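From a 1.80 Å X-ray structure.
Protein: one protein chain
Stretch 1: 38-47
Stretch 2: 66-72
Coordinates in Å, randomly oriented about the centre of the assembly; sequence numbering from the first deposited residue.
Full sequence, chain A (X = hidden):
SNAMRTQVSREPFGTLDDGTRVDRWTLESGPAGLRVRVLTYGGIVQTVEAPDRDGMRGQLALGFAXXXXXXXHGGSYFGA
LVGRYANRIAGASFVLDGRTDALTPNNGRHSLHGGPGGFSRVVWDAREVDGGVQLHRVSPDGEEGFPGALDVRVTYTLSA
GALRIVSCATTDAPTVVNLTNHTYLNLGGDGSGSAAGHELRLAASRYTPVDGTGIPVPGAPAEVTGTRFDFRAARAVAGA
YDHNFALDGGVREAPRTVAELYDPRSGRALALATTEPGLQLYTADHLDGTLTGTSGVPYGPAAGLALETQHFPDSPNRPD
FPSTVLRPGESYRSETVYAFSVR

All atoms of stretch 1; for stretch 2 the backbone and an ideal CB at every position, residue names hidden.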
# COMPACT_ATOMS: atom_id res chain seq x y z
N VAL A 38 13.22 1.75 4.26
CA VAL A 38 12.37 2.60 3.44
C VAL A 38 13.24 3.42 2.49
O VAL A 38 14.26 4.00 2.90
CB VAL A 38 11.53 3.57 4.31
CG1 VAL A 38 10.66 4.46 3.44
CG2 VAL A 38 10.65 2.79 5.30
N LEU A 39 12.85 3.47 1.22
CA LEU A 39 13.62 4.19 0.21
C LEU A 39 13.02 5.56 -0.05
O LEU A 39 11.80 5.70 -0.02
CB LEU A 39 13.65 3.42 -1.11
CG LEU A 39 13.97 1.93 -1.06
CD1 LEU A 39 13.97 1.39 -2.48
CD2 LEU A 39 15.32 1.68 -0.38
N THR A 40 13.85 6.55 -0.34
CA THR A 40 13.32 7.86 -0.73
C THR A 40 12.71 7.80 -2.13
O THR A 40 11.94 8.68 -2.53
CB THR A 40 14.37 8.98 -0.67
OG1 THR A 40 15.47 8.64 -1.53
CG2 THR A 40 14.87 9.17 0.75
N TYR A 41 13.05 6.76 -2.89
CA TYR A 41 12.40 6.54 -4.19
C TYR A 41 11.05 5.89 -3.96
O TYR A 41 10.98 4.78 -3.43
CB TYR A 41 13.26 5.64 -5.08
CG TYR A 41 12.66 5.32 -6.44
CD1 TYR A 41 12.35 6.33 -7.35
CD2 TYR A 41 12.45 4.00 -6.84
CE1 TYR A 41 11.82 6.03 -8.60
CE2 TYR A 41 11.92 3.70 -8.08
CZ TYR A 41 11.61 4.72 -8.96
OH TYR A 41 11.09 4.42 -10.20
N GLY A 42 9.98 6.59 -4.35
CA GLY A 42 8.64 6.03 -4.30
C GLY A 42 8.18 5.64 -2.92
O GLY A 42 7.21 4.87 -2.78
N GLY A 43 8.85 6.15 -1.89
CA GLY A 43 8.51 5.83 -0.50
C GLY A 43 8.49 4.34 -0.26
O GLY A 43 7.76 3.84 0.61
N ILE A 44 9.29 3.62 -1.03
CA ILE A 44 9.19 2.16 -1.09
C ILE A 44 9.62 1.50 0.22
O ILE A 44 10.70 1.77 0.74
CB ILE A 44 10.02 1.61 -2.27
CG1 ILE A 44 9.27 1.85 -3.59
CG2 ILE A 44 10.26 0.11 -2.11
CD1 ILE A 44 10.19 1.84 -4.81
N VAL A 45 8.77 0.64 0.76
CA VAL A 45 9.18 -0.21 1.86
C VAL A 45 9.92 -1.39 1.23
O VAL A 45 9.32 -2.31 0.67
CB VAL A 45 7.95 -0.70 2.67
CG1 VAL A 45 8.39 -1.66 3.78
CG2 VAL A 45 7.20 0.49 3.26
N GLN A 46 11.25 -1.34 1.32
CA GLN A 46 12.09 -2.32 0.63
C GLN A 46 12.12 -3.65 1.36
O GLN A 46 12.06 -4.71 0.72
CB GLN A 46 13.52 -1.80 0.50
CG GLN A 46 14.35 -2.64 -0.46
CD GLN A 46 15.68 -3.02 0.12
OE1 GLN A 46 16.08 -2.50 1.17
NE2 GLN A 46 16.37 -3.94 -0.54
N THR A 47 12.22 -3.61 2.68
CA THR A 47 12.21 -4.84 3.47
C THR A 47 11.48 -4.67 4.80
O THR A 47 11.44 -3.59 5.39
CB THR A 47 13.63 -5.39 3.75
OG1 THR A 47 14.45 -4.34 4.27
CG2 THR A 47 14.28 -5.97 2.49
N UNK A 66 18.14 -4.44 -4.95
CA UNK A 66 18.83 -3.32 -5.58
C UNK A 66 17.89 -2.28 -6.18
O UNK A 66 16.78 -2.60 -6.60
CB UNK A 66 19.76 -3.85 -6.67
N UNK A 67 18.35 -1.03 -6.25
CA UNK A 67 17.54 0.06 -6.78
C UNK A 67 17.18 -0.14 -8.25
O UNK A 67 16.05 0.12 -8.65
CB UNK A 67 18.28 1.39 -6.61
N UNK A 68 18.15 -0.61 -9.04
CA UNK A 68 17.96 -0.79 -10.48
C UNK A 68 16.75 -1.65 -10.81
O UNK A 68 16.03 -1.39 -11.78
CB UNK A 68 19.21 -1.42 -11.10
N UNK A 69 16.51 -2.68 -9.99
CA UNK A 69 15.37 -3.57 -10.19
C UNK A 69 14.05 -2.82 -9.99
O UNK A 69 13.10 -3.02 -10.75
CB UNK A 69 15.45 -4.76 -9.23
N UNK A 70 13.98 -1.97 -8.97
CA UNK A 70 12.79 -1.15 -8.73
C UNK A 70 12.56 -0.16 -9.86
O UNK A 70 11.42 0.07 -10.27
CB UNK A 70 12.92 -0.40 -7.40
N UNK A 71 13.64 0.43 -10.35
CA UNK A 71 13.57 1.38 -11.45
C UNK A 71 13.05 0.71 -12.73
O UNK A 71 12.27 1.29 -13.48
CB UNK A 71 14.95 2.00 -11.70
N UNK A 72 13.50 -0.52 -12.96
CA UNK A 72 13.17 -1.25 -14.19
C UNK A 72 11.85 -2.01 -14.10
O UNK A 72 11.23 -2.31 -15.13
CB UNK A 72 14.29 -2.23 -14.53

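Position 66 directly precedes a helix that runs from 67 to 72. Its phi/psi of -130/153 is extended, its CA-to-CB bond points away from stretch 1, and no atom of that stretch lies within 5.5 Å of the ideal CB. This is an N-cap site, suited to Asp, Asn, Ser or Thr, whose short polar side chains can accept from the free amides of the first turn. The residue is D66. Its OD2 accepts from the backbone N of 69 at 3.2 Å, a weak capping bond.

At 67 the backbone is helical and CA-to-CB points sideways. The ideal CB is out of contact, so only a side chain of some length could reach the ring of Y41; Leu, Met or Ile would be reasonable. The residue is L67, with chi1 t and chi2 p. Its end comes nearer than its CB direction suggests, bringing CD1 to 4.0 Å from Y41 CD2, an apolar contact oblique to the ring.

Position 68 is helical and out of reach of stretch 1, which therefore sets no requirement; A68 is small and makes no contact there. The same holds at 69. Its backbone N donates to D66 OD2 whatever the side chain, proline excepted; a side-chain donor such as Ser or Thr could add a second bond. The residue is S69, and S69 OG makes that bond, donating to D66 OD1 at 2.7 Å.

Position 70 carries the strongest constraint. CA-to-CB points toward stretch 1, and the ideal CB lies 4.3 Å from Y41 CE2, 4.4 Å from I44 CD1 and 5.3 Å from L39 CD1. These surroundings favour an apolar or aromatic residue, Leu, Met, Phe or Tyr; a long ring could extend toward V45 and Q46, where a polar tip would come near the carbonyl of V45, close enough to be joined to it through a water. The residue is Y70, chi1 m, which has the largest covered area of the contact. L39 CD1 sits over one face of its ring, 4.2 Å from Y70 CE2, while I44 CG2 packs obliquely, 3.6 Å from Y70 CE1. Y70 CB meets the edge of the Y41 ring, 4.2 Å from Y41 CE2. Y70 OH reaches to 3.4 Å from Q46 CG and donates to a water (2.6 Å from OH to the water O), which in turn donates to V45 O at 2.9 Å. A second water links Y41 OH to Y70 O, 2.6 Å from each.

At 71 CA-to-CB points sideways, with the ideal CB 4.8 Å from Y41 OH. Ala or Ser would suit, among others. A71 brings its CA to 4.1 Å from Y41 OH.

Position 72 points away and is unconstrained by stretch 1; A72 makes no contact with it.

Stretch 2, residues 66-72: DLASYAA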
# COMPACT_ATOMS: atom_id res chain seq x y z
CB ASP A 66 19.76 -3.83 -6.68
CG ASP A 66 18.99 -4.47 -7.82
OD1 ASP A 66 18.17 -5.38 -7.56
OD2 ASP A 66 19.21 -4.06 -8.99
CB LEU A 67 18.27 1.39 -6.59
CG LEU A 67 17.55 2.63 -7.14
CD1 LEU A 67 16.22 2.81 -6.43
CD2 LEU A 67 18.43 3.88 -6.99
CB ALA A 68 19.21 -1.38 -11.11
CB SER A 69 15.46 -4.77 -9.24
OG SER A 69 16.48 -5.69 -9.64
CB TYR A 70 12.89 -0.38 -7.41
CG TYR A 70 12.65 -1.20 -6.18
CD1 TYR A 70 11.36 -1.52 -5.78
CD2 TYR A 70 13.71 -1.65 -5.40
CE1 TYR A 70 11.13 -2.28 -4.64
CE2 TYR A 70 13.50 -2.40 -4.26
CZ TYR A 70 12.21 -2.72 -3.88
OH TYR A 70 12.00 -3.47 -2.74
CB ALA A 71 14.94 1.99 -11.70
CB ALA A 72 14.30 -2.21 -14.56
O HOH W 1 9.83 2.12 -10.47
O HOH W 2 9.60 -3.75 -1.85
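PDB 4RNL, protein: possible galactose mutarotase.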